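Local coordinates for alcohol dehydrogenase, zinc-containing (Streptococcus pneumoniae serotype 2, PDB 5YLN), which probably catalyses the zinc-dependent interconversion of alcohols and aldehydes or ketones with NAD+ as coenzyme, at residues A32-I36 against A125-V130; I26-T30 against E72-V77; V91-G95 against P131-T136; R35-I41 against K346-N351; M5-V11 against C56-L62. All coordinates share one frame; numbering follows the deposited sequence.

From the N terminus, contact 5 comes first, closing a loop from strand 4-12 to the segment before strand 66-72. Contact 2 crosses it, joining the loops that precede strand 33-39 and follow strand 66-72. Contacts 1 and 4 both start on strand 33-39 and share Arg35 and Ile36: one runs to strand 127-129, the other 305 residues on to strand 347-350. Each crosses contacts 5 and 2. Contact 3 opens after contacts 5 and 2 have closed, crosses contact 1 and falls within the long span of contact 4, bringing the structural-zinc lobe to helix 133-136. Together they knit the GroES-like domain and fasten the returning C-terminal strand to it.

Contact 1: residues A32-I36 against A125-V130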
# COMPACT_ATOMS: atom_id res chain seq x y z
N ALA A 32 -27.50 17.49 -16.71
CA ALA A 32 -27.80 18.94 -16.53
C ALA A 32 -26.82 20.00 -17.16
O ALA A 32 -25.65 19.71 -17.49
CB ALA A 32 -27.93 19.23 -15.04
N ILE A 33 -27.32 21.23 -17.30
CA ILE A 33 -26.51 22.40 -17.65
C ILE A 33 -26.46 23.32 -16.43
O ILE A 33 -27.51 23.71 -15.89
CB ILE A 33 -27.07 23.17 -18.86
CG1 ILE A 33 -27.11 22.31 -20.13
CG2 ILE A 33 -26.28 24.48 -19.09
CD1 ILE A 33 -25.82 21.57 -20.46
N VAL A 34 -25.25 23.68 -16.02
CA VAL A 34 -25.02 24.50 -14.84
C VAL A 34 -24.38 25.82 -15.26
O VAL A 34 -23.48 25.84 -16.10
CB VAL A 34 -24.13 23.75 -13.81
CG1 VAL A 34 -23.84 24.62 -12.61
CG2 VAL A 34 -24.81 22.46 -13.38
N ARG A 35 -24.87 26.91 -14.69
CA ARG A 35 -24.24 28.22 -14.84
C ARG A 35 -23.18 28.38 -13.76
O ARG A 35 -23.51 28.38 -12.57
CB ARG A 35 -25.26 29.34 -14.76
CG ARG A 35 -24.61 30.72 -14.62
CD ARG A 35 -25.57 31.88 -14.92
NE ARG A 35 -26.78 31.84 -14.10
CZ ARG A 35 -26.84 32.25 -12.83
NH1 ARG A 35 -25.75 32.71 -12.22
NH2 ARG A 35 -27.99 32.20 -12.17
N ILE A 36 -21.91 28.52 -14.17
CA ILE A 36 -20.84 28.64 -13.19
C ILE A 36 -20.96 29.98 -12.47
O ILE A 36 -21.10 31.03 -13.11
CB ILE A 36 -19.46 28.49 -13.85
CG1 ILE A 36 -19.28 27.13 -14.51
CG2 ILE A 36 -18.36 28.71 -12.83
CD1 ILE A 36 -19.41 25.96 -13.57
N ALA A 125 -15.53 28.54 -17.58
CA ALA A 125 -16.45 29.02 -18.60
C ALA A 125 -17.71 29.49 -17.90
O ALA A 125 -17.88 29.31 -16.69
CB ALA A 125 -16.77 27.92 -19.61
N GLU A 126 -18.64 30.03 -18.70
CA GLU A 126 -19.89 30.55 -18.14
C GLU A 126 -20.86 29.43 -17.77
O GLU A 126 -21.53 29.51 -16.74
CB GLU A 126 -20.57 31.49 -19.12
CG GLU A 126 -19.88 32.82 -19.34
CD GLU A 126 -20.62 33.68 -20.38
OE1 GLU A 126 -21.78 34.05 -20.11
OE2 GLU A 126 -20.05 33.95 -21.46
N TYR A 127 -20.99 28.43 -18.64
CA TYR A 127 -21.91 27.32 -18.44
C TYR A 127 -21.16 26.02 -18.62
O TYR A 127 -20.14 25.95 -19.32
CB TYR A 127 -23.10 27.38 -19.42
CG TYR A 127 -23.94 28.64 -19.32
CD1 TYR A 127 -23.63 29.78 -20.07
CD2 TYR A 127 -25.03 28.71 -18.47
CE1 TYR A 127 -24.40 30.94 -19.97
CE2 TYR A 127 -25.81 29.86 -18.36
CZ TYR A 127 -25.49 30.97 -19.10
OH TYR A 127 -26.28 32.09 -18.95
N LEU A 128 -21.69 24.97 -17.99
CA LEU A 128 -21.05 23.67 -17.94
C LEU A 128 -22.10 22.59 -18.18
O LEU A 128 -23.13 22.57 -17.51
CB LEU A 128 -20.37 23.46 -16.58
CG LEU A 128 -19.88 22.06 -16.23
CD1 LEU A 128 -18.65 21.72 -17.07
CD2 LEU A 128 -19.59 21.97 -14.74
N ARG A 129 -21.83 21.68 -19.12
CA ARG A 129 -22.61 20.46 -19.19
C ARG A 129 -22.10 19.49 -18.13
O ARG A 129 -20.89 19.20 -18.07
CB ARG A 129 -22.52 19.81 -20.58
CG ARG A 129 -22.96 18.36 -20.53
CD ARG A 129 -23.01 17.68 -21.87
NE ARG A 129 -23.46 16.30 -21.69
CZ ARG A 129 -22.65 15.24 -21.71
NH1 ARG A 129 -21.35 15.40 -21.94
NH2 ARG A 129 -23.15 14.03 -21.50
N VAL A 130 -23.00 19.01 -17.28
CA VAL A 130 -22.64 18.11 -16.19
C VAL A 130 -23.25 16.74 -16.49
O VAL A 130 -24.47 16.58 -16.36
CB VAL A 130 -23.12 18.65 -14.85
CG1 VAL A 130 -22.75 17.68 -13.74
CG2 VAL A 130 -22.56 20.02 -14.62
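Val34 and Val130 meet through their CG2 methyls, 3.5 Å apart, on the tightly packed face of an antiparallel strand pair. Each valine has CG1 anti to its own N (178° in Val34), which leaves CG2 on the side of the partner. Further along this buried face, Ile36 CD1 rests 4.0 Å from Leu128 CB, while Ile36 CB and CG1 press on Ala125 O. The backbones bind in alternation: Val34 N gives a nearly straight bond to Leu128 O (2.8 Å), Leu128 N answers to Val34 O (2.7 Å), and Val130 N and Ile36 N reach Ala32 O and Glu126 O.

The other face is looser and partly open to solvent. Here Arg35 CB lies 3.7 Å from Tyr127 CE2, and the guanidinium, turned nearly perpendicular to the ring, goes on to a salt bridge with Glu71. Ile33 CD1 packs on Arg129 CB at 3.7 Å, the two chains crossing at about a right angle, and Arg129 itself pairs with Glu111.

In the mixed sheet this part of strand 33-39 lies between strands 127-129 and 66-72, with Ile88 of strand 85-88 against the buried face and strand 4-12 beside Ala125 and Tyr127.

Contact 2: residues I26-T30 against E72-V77; sequences IRKPT and EVGEGV
Pro29 and Gly74 bring their backbones together with CA atoms 4.3 Å apart, where the carbonyl of Pro29 points into a type I turn running from Gly74 to Val77. Gly76 N donates to Pro29 O at 2.8 Å, but the bond is bent (139° at the hydrogen) and the donor stands above the carbonyl plane instead of on a lone pair. The same oxygen lies 3.3 Å from Gly74 CA in a CH...O contact. This close approach is possible because Gly74 has no side chain on the flank facing Pro29. The turn is closed from within by Val77 N bonding to Gly74 O at 3.2 Å.

Side chains pack on two flanks of this polar centre. On one, Ile26 and Glu72 meet at a slant: the extended glutamate, its CG anti to N (chi1 -179°), carries its carboxylate carbon CD to 3.7 Å from Ile26 CG1. Ile26 CD1 continues toward the backbone, reaching 4.0 Å from Gly74 N. On another, Val77 CG2 touches Thr30 O at 3.6 Å, and Pro29 CB lies 3.9 Å from Gly76 N. Lys28 takes its amino group away from the turn to a salt bridge with Glu111.

The arrangement is plain loop-on-loop packing at the surface of the GroES-like domain. A single backbone bond from a beta turn ties the loop after strand 66-72 to the one leading into strand 33-39, while Thr30 continues the link to Ala133 at the start of helix 133-136.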
# COMPACT_ATOMS: atom_id res chain seq x y z
N ILE A 26 -28.07 20.08 -23.38
CA ILE A 26 -28.36 18.75 -22.86
C ILE A 26 -28.12 17.72 -23.96
O ILE A 26 -28.74 17.77 -25.03
CB ILE A 26 -29.80 18.67 -22.33
CG1 ILE A 26 -30.00 19.60 -21.13
CG2 ILE A 26 -30.14 17.21 -21.92
CD1 ILE A 26 -29.24 19.14 -19.87
N ARG A 27 -27.23 16.77 -23.69
CA ARG A 27 -26.96 15.71 -24.66
C ARG A 27 -27.55 14.38 -24.26
O ARG A 27 -27.78 13.55 -25.14
CB ARG A 27 -25.45 15.52 -24.86
CG ARG A 27 -24.75 16.70 -25.50
CD ARG A 27 -23.37 16.30 -26.04
NE ARG A 27 -23.33 16.29 -27.50
CZ ARG A 27 -23.26 15.19 -28.25
NH1 ARG A 27 -23.21 13.99 -27.68
NH2 ARG A 27 -23.24 15.28 -29.58
N LYS A 28 -27.80 14.16 -22.98
CA LYS A 28 -28.33 12.91 -22.44
C LYS A 28 -29.37 13.22 -21.37
O LYS A 28 -29.32 14.28 -20.74
CB LYS A 28 -27.21 12.04 -21.85
CG LYS A 28 -26.10 11.73 -22.86
CD LYS A 28 -25.03 10.86 -22.24
CE LYS A 28 -23.82 10.80 -23.13
NZ LYS A 28 -22.69 10.11 -22.43
N PRO A 29 -30.34 12.31 -21.16
CA PRO A 29 -31.41 12.58 -20.17
C PRO A 29 -30.91 12.71 -18.74
O PRO A 29 -31.62 13.29 -17.91
CB PRO A 29 -32.35 11.38 -20.32
CG PRO A 29 -31.96 10.73 -21.61
CD PRO A 29 -30.50 10.99 -21.80
N THR A 30 -29.75 12.16 -18.42
CA THR A 30 -29.14 12.31 -17.10
C THR A 30 -28.29 13.59 -17.01
O THR A 30 -27.70 13.87 -15.96
CB THR A 30 -28.24 11.10 -16.77
OG1 THR A 30 -27.39 10.84 -17.89
CG2 THR A 30 -29.07 9.86 -16.47
N GLU A 72 -30.76 24.00 -16.39
CA GLU A 72 -31.58 23.05 -17.12
C GLU A 72 -31.16 21.66 -16.71
O GLU A 72 -29.99 21.42 -16.39
CB GLU A 72 -31.44 23.26 -18.64
CG GLU A 72 -32.30 22.30 -19.49
CD GLU A 72 -32.17 22.55 -20.98
OE1 GLU A 72 -31.21 23.24 -21.38
OE2 GLU A 72 -33.02 22.07 -21.76
N VAL A 73 -32.12 20.74 -16.70
CA VAL A 73 -31.87 19.34 -16.41
C VAL A 73 -32.54 18.51 -17.50
O VAL A 73 -33.48 18.97 -18.15
CB VAL A 73 -32.38 18.90 -15.01
CG1 VAL A 73 -31.59 19.59 -13.88
CG2 VAL A 73 -33.90 19.16 -14.87
N GLY A 74 -32.04 17.29 -17.68
CA GLY A 74 -32.66 16.35 -18.59
C GLY A 74 -33.84 15.64 -17.96
O GLY A 74 -34.09 15.77 -16.76
N GLU A 75 -34.57 14.90 -18.80
CA GLU A 75 -35.76 14.17 -18.36
C GLU A 75 -35.45 13.17 -17.26
O GLU A 75 -36.34 12.87 -16.45
CB GLU A 75 -36.42 13.45 -19.54
CG GLU A 75 -36.73 14.35 -20.72
CD GLU A 75 -37.70 13.72 -21.72
OE1 GLU A 75 -38.54 14.46 -22.25
OE2 GLU A 75 -37.61 12.49 -21.96
N GLY A 76 -34.22 12.65 -17.19
CA GLY A 76 -33.85 11.65 -16.21
C GLY A 76 -33.24 12.19 -14.94
O GLY A 76 -32.72 11.39 -14.15
N VAL A 77 -33.28 13.49 -14.70
CA VAL A 77 -32.70 14.08 -13.49
C VAL A 77 -33.82 14.31 -12.50
O VAL A 77 -34.80 15.00 -12.81
CB VAL A 77 -31.96 15.39 -13.79
CG1 VAL A 77 -31.49 16.04 -12.47
CG2 VAL A 77 -30.79 15.14 -14.73

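Contact 3: residues V91-G95 against P131-T136. With ZN (zinc ion), chain F.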
# COMPACT_ATOMS: atom_id res chain seq x y z
N VAL A 91 -15.27 14.93 -10.24
CA VAL A 91 -15.41 13.57 -10.75
C VAL A 91 -16.87 13.30 -11.08
O VAL A 91 -17.75 13.57 -10.25
CB VAL A 91 -14.89 12.55 -9.71
CG1 VAL A 91 -15.41 11.16 -10.01
CG2 VAL A 91 -13.35 12.58 -9.66
N CYS A 92 -17.13 12.76 -12.28
CA CYS A 92 -18.47 12.34 -12.66
C CYS A 92 -18.67 10.87 -12.33
O CYS A 92 -17.79 10.04 -12.58
CB CYS A 92 -18.70 12.54 -14.16
SG CYS A 92 -18.33 14.19 -14.76
N ALA A 93 -19.87 10.53 -11.84
CA ALA A 93 -20.20 9.18 -11.40
C ALA A 93 -21.56 8.79 -11.98
O ALA A 93 -22.56 9.47 -11.74
CB ALA A 93 -20.23 9.10 -9.87
N CYS A 94 -21.61 7.68 -12.73
CA CYS A 94 -22.88 7.22 -13.26
C CYS A 94 -23.74 6.54 -12.19
O CYS A 94 -24.96 6.49 -12.34
CB CYS A 94 -22.65 6.26 -14.44
SG CYS A 94 -22.16 4.52 -13.95
N GLY A 95 -23.12 6.05 -11.11
CA GLY A 95 -23.80 5.45 -9.98
C GLY A 95 -24.22 4.00 -10.16
O GLY A 95 -24.80 3.42 -9.24
N PRO A 131 -22.47 15.73 -16.86
CA PRO A 131 -23.02 14.37 -16.99
C PRO A 131 -23.39 13.81 -15.62
O PRO A 131 -22.80 14.19 -14.61
CB PRO A 131 -21.88 13.56 -17.62
CG PRO A 131 -20.80 14.57 -17.99
CD PRO A 131 -21.01 15.75 -17.07
N HIS A 132 -24.39 12.93 -15.61
CA HIS A 132 -24.85 12.24 -14.39
C HIS A 132 -25.08 13.21 -13.24
O HIS A 132 -24.51 13.06 -12.15
CB HIS A 132 -23.85 11.16 -13.98
CG HIS A 132 -23.59 10.16 -15.06
ND1 HIS A 132 -24.59 9.40 -15.62
CD2 HIS A 132 -22.44 9.80 -15.68
CE1 HIS A 132 -24.07 8.62 -16.55
NE2 HIS A 132 -22.77 8.84 -16.60
N ALA A 133 -25.93 14.20 -13.49
CA ALA A 133 -26.10 15.31 -12.56
C ALA A 133 -26.53 14.83 -11.18
O ALA A 133 -26.10 15.38 -10.16
CB ALA A 133 -27.10 16.32 -13.11
N ASP A 134 -27.41 13.82 -11.12
CA ASP A 134 -27.89 13.35 -9.83
C ASP A 134 -26.75 12.83 -8.96
O ASP A 134 -26.84 12.87 -7.72
CB ASP A 134 -28.95 12.26 -10.02
CG ASP A 134 -30.35 12.83 -10.16
OD1 ASP A 134 -30.61 13.88 -9.56
OD2 ASP A 134 -31.19 12.23 -10.86
N ASN A 135 -25.67 12.34 -9.57
CA ASN A 135 -24.55 11.80 -8.80
C ASN A 135 -23.31 12.68 -8.84
O ASN A 135 -22.31 12.34 -8.19
CB ASN A 135 -24.20 10.39 -9.30
CG ASN A 135 -25.38 9.46 -9.25
OD1 ASN A 135 -25.79 9.01 -8.19
ND2 ASN A 135 -25.94 9.16 -10.41
N THR A 136 -23.34 13.80 -9.55
CA THR A 136 -22.18 14.68 -9.66
C THR A 136 -22.39 16.01 -8.95
O THR A 136 -21.40 16.65 -8.57
CB THR A 136 -21.85 14.90 -11.15
OG1 THR A 136 -21.66 13.61 -11.75
CG2 THR A 136 -20.58 15.77 -11.37
ZN ZN F . -20.05 4.51 -12.92
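His132 lies against the backbone of Cys94, a ligand of the four-cysteine structural zinc site found in many members of this dehydrogenase family. Its CB begins on Ala93 O, at 3.1 Å, an oxygen that also touches Asn135 CB at the same distance. From there chi1 of -57° sets CG anti to the carbonyl carbon and lays the ring over Cys94. CG is 3.5 Å from Cys94 CA, and ND1 and CD2 each stand slightly farther from the same carbon. CE1 and NE2, at the far end of the ring, come up to Cys94 CB, with NE2 at 3.4 Å. The result is a CH-pi contact, with Cys94 CA over the centre of one ring face and only 7° off the normal. NE2 is also hydrogen-bonded to Asp110 O, which, with the stacked Cys94, should restrain the rotation of the ring.

His132 stands at the N-cap position of helix 133-136, and the helix presents Asn135 to Ala93 and Cys94 and Thr136 to Cys92 and Ala93. Thr136 OG1 lies 3.6 Å from Cys92 CA, while Cys92 SG packs on Pro131 CD at 3.9 Å. Cys97, Cys100 and Cys108 complete the metal site, in which Cys94 SG holds the zinc at 2.3 Å.

Contact 4: residues R35-I41 against K346-N351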
# COMPACT_ATOMS: atom_id res chain seq x y z
N ARG A 35 -24.87 26.91 -14.69
CA ARG A 35 -24.24 28.22 -14.84
C ARG A 35 -23.18 28.38 -13.76
O ARG A 35 -23.51 28.38 -12.57
CB ARG A 35 -25.26 29.34 -14.76
CG ARG A 35 -24.61 30.72 -14.62
CD ARG A 35 -25.57 31.88 -14.92
NE ARG A 35 -26.78 31.84 -14.10
CZ ARG A 35 -26.84 32.25 -12.83
NH1 ARG A 35 -25.75 32.71 -12.22
NH2 ARG A 35 -27.99 32.20 -12.17
N ILE A 36 -21.91 28.52 -14.17
CA ILE A 36 -20.84 28.64 -13.19
C ILE A 36 -20.96 29.98 -12.47
O ILE A 36 -21.10 31.03 -13.11
CB ILE A 36 -19.46 28.49 -13.85
CG1 ILE A 36 -19.28 27.13 -14.51
CG2 ILE A 36 -18.36 28.71 -12.83
CD1 ILE A 36 -19.41 25.96 -13.57
N VAL A 37 -20.93 29.94 -11.14
CA VAL A 37 -20.87 31.14 -10.31
C VAL A 37 -19.43 31.47 -9.92
O VAL A 37 -19.00 32.61 -10.06
CB VAL A 37 -21.77 30.97 -9.06
CG1 VAL A 37 -21.53 32.08 -8.05
CG2 VAL A 37 -23.24 30.91 -9.46
N LYS A 38 -18.68 30.47 -9.43
CA LYS A 38 -17.30 30.67 -9.00
C LYS A 38 -16.49 29.42 -9.30
O LYS A 38 -17.00 28.31 -9.24
CB LYS A 38 -17.21 31.00 -7.51
CG LYS A 38 -17.46 32.45 -7.17
CD LYS A 38 -17.64 32.64 -5.67
CE LYS A 38 -18.14 34.06 -5.40
NZ LYS A 38 -18.09 34.41 -3.96
N THR A 39 -15.22 29.62 -9.63
CA THR A 39 -14.34 28.51 -9.97
C THR A 39 -12.95 28.83 -9.44
O THR A 39 -12.74 29.84 -8.76
CB THR A 39 -14.35 28.26 -11.49
OG1 THR A 39 -13.71 27.02 -11.78
CG2 THR A 39 -13.63 29.41 -12.28
N THR A 40 -12.00 27.94 -9.73
CA THR A 40 -10.60 28.12 -9.34
C THR A 40 -9.69 27.41 -10.36
O THR A 40 -10.15 26.85 -11.36
CB THR A 40 -10.40 27.62 -7.89
OG1 THR A 40 -9.08 27.90 -7.42
CG2 THR A 40 -10.64 26.14 -7.80
N ILE A 41 -8.39 27.44 -10.11
CA ILE A 41 -7.37 26.76 -10.91
C ILE A 41 -6.70 25.70 -10.04
O ILE A 41 -6.42 25.94 -8.86
CB ILE A 41 -6.31 27.74 -11.45
CG1 ILE A 41 -6.93 29.02 -12.02
CG2 ILE A 41 -5.45 27.07 -12.51
CD1 ILE A 41 -5.92 30.13 -12.20
N LYS A 346 -4.43 29.22 -3.42
CA LYS A 346 -5.59 29.05 -4.33
C LYS A 346 -6.26 30.38 -4.69
O LYS A 346 -6.42 31.25 -3.83
CB LYS A 346 -6.66 28.13 -3.73
CG LYS A 346 -6.34 26.64 -3.70
CD LYS A 346 -6.20 26.09 -5.11
CE LYS A 346 -6.87 24.78 -5.26
NZ LYS A 346 -7.44 24.53 -6.62
N VAL A 347 -6.70 30.51 -5.94
CA VAL A 347 -7.42 31.70 -6.38
C VAL A 347 -8.88 31.34 -6.54
O VAL A 347 -9.24 30.18 -6.78
CB VAL A 347 -6.85 32.29 -7.69
CG1 VAL A 347 -5.33 32.32 -7.67
CG2 VAL A 347 -7.37 31.55 -8.92
N ILE A 348 -9.74 32.34 -6.42
CA ILE A 348 -11.15 32.17 -6.73
C ILE A 348 -11.51 33.08 -7.90
O ILE A 348 -11.07 34.24 -7.96
CB ILE A 348 -12.06 32.41 -5.50
CG1 ILE A 348 -13.47 31.91 -5.75
CG2 ILE A 348 -12.15 33.84 -5.18
CD1 ILE A 348 -13.72 30.56 -5.17
N ILE A 349 -12.26 32.53 -8.85
CA ILE A 349 -12.63 33.22 -10.07
C ILE A 349 -14.15 33.29 -10.13
O ILE A 349 -14.81 32.25 -10.12
CB ILE A 349 -12.06 32.51 -11.31
CG1 ILE A 349 -10.53 32.42 -11.22
CG2 ILE A 349 -12.47 33.27 -12.57
CD1 ILE A 349 -9.95 31.32 -12.08
N GLU A 350 -14.69 34.50 -10.22
CA GLU A 350 -16.13 34.74 -10.15
C GLU A 350 -16.68 35.12 -11.52
O GLU A 350 -16.11 35.97 -12.20
CB GLU A 350 -16.47 35.84 -9.14
CG GLU A 350 -17.94 35.90 -8.82
CD GLU A 350 -18.28 36.97 -7.81
OE1 GLU A 350 -17.37 37.72 -7.41
OE2 GLU A 350 -19.46 37.05 -7.43
N ASN A 351 -17.80 34.51 -11.89
CA ASN A 351 -18.42 34.72 -13.20
C ASN A 351 -19.09 36.10 -13.21
O ASN A 351 -20.23 36.27 -12.77
CB ASN A 351 -19.43 33.62 -13.51
CG ASN A 351 -20.07 33.77 -14.89
OD1 ASN A 351 -19.88 34.78 -15.58
ND2 ASN A 351 -20.83 32.77 -15.29
O HOH W 1 -6.01 28.25 -7.75
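Lys38 runs alongside Glu350, both chains extended and pointing the same way, their aliphatic stems overlapping with Lys38 CG 3.9 Å from Glu350 CG. Farther out, Lys38 CE comes to 3.8 Å from the carboxylate carbon, Glu350 CD. Lys38 NZ stays 4.6 Å from Glu350 OE2, beyond a salt bridge, and is engaged by Asp146 and Glu147. On the opposite, buried face Thr39 CG2 packs on Ile349 CB at 3.6 Å, and Ile349 CD1 meets Ile41 CG1, where helix 329-337 covers Ile41.

Between these faces the antiparallel backbones exchange bonds: Thr39 N donates to Ile349 O, and Ile349 N to Thr39 O at 2.7 Å. Asn351 prolongs the pairing with its side chain. Its CG, anti to N (chi1 -178°), brings ND2 to Ile36 O at 2.8 Å, with that oxygen close to the amide plane; Ser354 OG and Ile353 N take up its other polar links.

The far end is polar and hydrated. Lys346 bends back so that NZ donates to Ile41 O at 2.8 Å from above the carbonyl plane, while Glu65 supplies its counter-charge. A water accepts from Val347 N and donates to Thr40 OG1 and to Ile41 O, the last at 2.6 Å, bridging the two segments where they part beyond the strand pair.

Val37 and Lys38, both facing Ile67, form a classic beta bulge in strand 33-39. Strand 347-350 brings the chain back to the catalytic domain after the coenzyme-binding fold, as in other medium-chain dehydrogenases, and this pairing ends just before the zinc ligand Cys42.

Contact 5: residues M5-V11 against C56-L62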
# COMPACT_ATOMS: atom_id res chain seq x y z
N MET A 5 -20.73 31.52 -25.43
CA MET A 5 -20.24 31.88 -24.11
C MET A 5 -18.73 32.07 -24.17
O MET A 5 -18.07 31.68 -25.14
CB MET A 5 -20.59 30.81 -23.06
CG MET A 5 -19.83 29.52 -23.24
SD MET A 5 -20.21 28.26 -21.96
CE MET A 5 -18.94 27.07 -22.40
N LYS A 6 -18.19 32.69 -23.13
CA LYS A 6 -16.74 32.77 -22.94
C LYS A 6 -16.25 31.55 -22.19
O LYS A 6 -16.95 31.01 -21.32
CB LYS A 6 -16.34 34.02 -22.14
CG LYS A 6 -16.77 35.38 -22.73
CD LYS A 6 -16.32 35.57 -24.14
CE LYS A 6 -14.89 36.05 -24.24
NZ LYS A 6 -14.63 36.64 -25.58
N ALA A 7 -15.01 31.15 -22.50
CA ALA A 7 -14.38 29.96 -21.94
C ALA A 7 -12.86 30.06 -22.08
O ALA A 7 -12.35 30.73 -22.98
CB ALA A 7 -14.89 28.70 -22.63
N TYR A 8 -12.14 29.40 -21.17
CA TYR A 8 -10.68 29.30 -21.21
C TYR A 8 -10.30 27.92 -21.74
O TYR A 8 -10.48 26.90 -21.06
CB TYR A 8 -10.06 29.54 -19.83
CG TYR A 8 -8.62 30.00 -19.90
CD1 TYR A 8 -8.26 31.09 -20.68
CD2 TYR A 8 -7.61 29.34 -19.19
CE1 TYR A 8 -6.93 31.52 -20.76
CE2 TYR A 8 -6.28 29.76 -19.25
CZ TYR A 8 -5.94 30.85 -20.04
OH TYR A 8 -4.63 31.26 -20.10
N THR A 9 -9.75 27.89 -22.95
CA THR A 9 -9.51 26.67 -23.70
C THR A 9 -8.01 26.38 -23.78
O THR A 9 -7.21 27.29 -23.99
CB THR A 9 -10.06 26.78 -25.13
OG1 THR A 9 -9.40 27.86 -25.80
CG2 THR A 9 -11.57 27.02 -25.13
N TYR A 10 -7.66 25.11 -23.63
CA TYR A 10 -6.33 24.63 -24.00
C TYR A 10 -6.21 24.58 -25.52
O TYR A 10 -7.12 24.12 -26.22
CB TYR A 10 -6.11 23.24 -23.41
CG TYR A 10 -4.79 22.60 -23.80
CD1 TYR A 10 -3.58 23.21 -23.52
CD2 TYR A 10 -4.76 21.36 -24.44
CE1 TYR A 10 -2.38 22.63 -23.86
CE2 TYR A 10 -3.55 20.76 -24.79
CZ TYR A 10 -2.36 21.41 -24.51
OH TYR A 10 -1.14 20.85 -24.85
N VAL A 11 -5.09 25.07 -26.05
CA VAL A 11 -4.84 25.09 -27.50
C VAL A 11 -3.75 24.10 -27.91
O VAL A 11 -3.99 23.18 -28.69
CB VAL A 11 -4.50 26.51 -28.00
CG1 VAL A 11 -4.45 26.53 -29.53
CG2 VAL A 11 -5.50 27.52 -27.48
N CYS A 56 -5.36 15.62 -23.09
CA CYS A 56 -6.30 16.73 -23.17
C CYS A 56 -6.32 17.25 -24.60
O CYS A 56 -5.33 17.82 -25.07
CB CYS A 56 -5.93 17.83 -22.19
SG CYS A 56 -7.07 19.18 -22.27
N GLN A 57 -7.43 17.04 -25.29
CA GLN A 57 -7.54 17.44 -26.68
C GLN A 57 -7.51 18.96 -26.82
O GLN A 57 -8.01 19.70 -25.96
CB GLN A 57 -8.84 16.88 -27.26
CG GLN A 57 -9.24 17.50 -28.57
CD GLN A 57 -10.44 16.82 -29.14
OE1 GLN A 57 -11.06 15.98 -28.50
NE2 GLN A 57 -10.78 17.17 -30.37
N SER A 58 -6.90 19.43 -27.92
CA SER A 58 -6.91 20.85 -28.27
C SER A 58 -8.33 21.40 -28.36
O SER A 58 -9.23 20.77 -28.91
CB SER A 58 -6.20 21.05 -29.61
OG SER A 58 -6.17 22.42 -29.96
N GLY A 59 -8.53 22.60 -27.81
CA GLY A 59 -9.83 23.22 -27.77
C GLY A 59 -10.66 22.90 -26.53
O GLY A 59 -11.75 23.46 -26.37
N THR A 60 -10.18 22.02 -25.65
CA THR A 60 -10.95 21.64 -24.47
C THR A 60 -11.06 22.81 -23.50
O THR A 60 -10.09 23.54 -23.27
CB THR A 60 -10.30 20.45 -23.76
OG1 THR A 60 -10.16 19.35 -24.66
CG2 THR A 60 -11.13 20.01 -22.58
N ILE A 61 -12.23 22.97 -22.90
CA ILE A 61 -12.34 23.98 -21.85
C ILE A 61 -11.71 23.44 -20.58
O ILE A 61 -11.91 22.27 -20.20
CB ILE A 61 -13.81 24.39 -21.63
CG1 ILE A 61 -14.43 24.78 -22.98
CG2 ILE A 61 -13.89 25.55 -20.64
CD1 ILE A 61 -15.85 25.26 -22.93
N LEU A 62 -10.89 24.27 -19.94
CA LEU A 62 -10.09 23.87 -18.79
C LEU A 62 -10.88 23.95 -17.50
O LEU A 62 -11.97 24.53 -17.42
CB LEU A 62 -8.82 24.74 -18.71
CG LEU A 62 -7.74 24.39 -19.73
CD1 LEU A 62 -6.74 25.51 -19.86
CD2 LEU A 62 -7.03 23.10 -19.37
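Tyr10 lies against the loop 56-62, with Cys56 O at the ring edge, 3.4 Å from CE2. Cys56 SG approaches the same ring obliquely, 3.8 Å from CD2, as a sulfur-aromatic contact, and Gln57 O lies at the edge in the ring plane. The ring comes to this place because CG is anti to the backbone N (chi1 176°). Farther back along the strand Ile61 CD1 touches two residues: Ala7 CB at 3.6 Å, and Met5 CE, which it meets tip to tip. Leu62 sets CD1 against Tyr8 CD2 and CD2 against Tyr10 CB.

Backbone bonds hold these side chains in place. Leu62 N points at Tyr8 O in a nearly straight bond of 2.9 Å, and Tyr10 N reaches Thr60 O at the same length. Gly59 N is closer still to Tyr10 O, at 2.6 Å. At the end of the strand Ser58 OG donates to Val11 O, in the carbonyl plane and on a lone pair.

The next shell shapes the loop itself. Thr60 N closes a type II turn onto Gln57 O, and Thr60 OG1 adds a second bond from the same face; Gly59 takes the positive phi (90°) usual for this turn. Asp121 anchors Ile61 N, and Ile48 of helix 43-50 backs Tyr10, Cys56 and Leu62. On the strand side, Ser17 O of the neighbouring strand 15-22 holds Thr9 OG1.

Four strand carbonyl or amide groups are therefore satisfied by a loop that is not itself a strand, while Ile61 and Leu62 pack against side chains of the strand. Held by these bonds, the loop leads shortly afterwards to the zinc ligand His64.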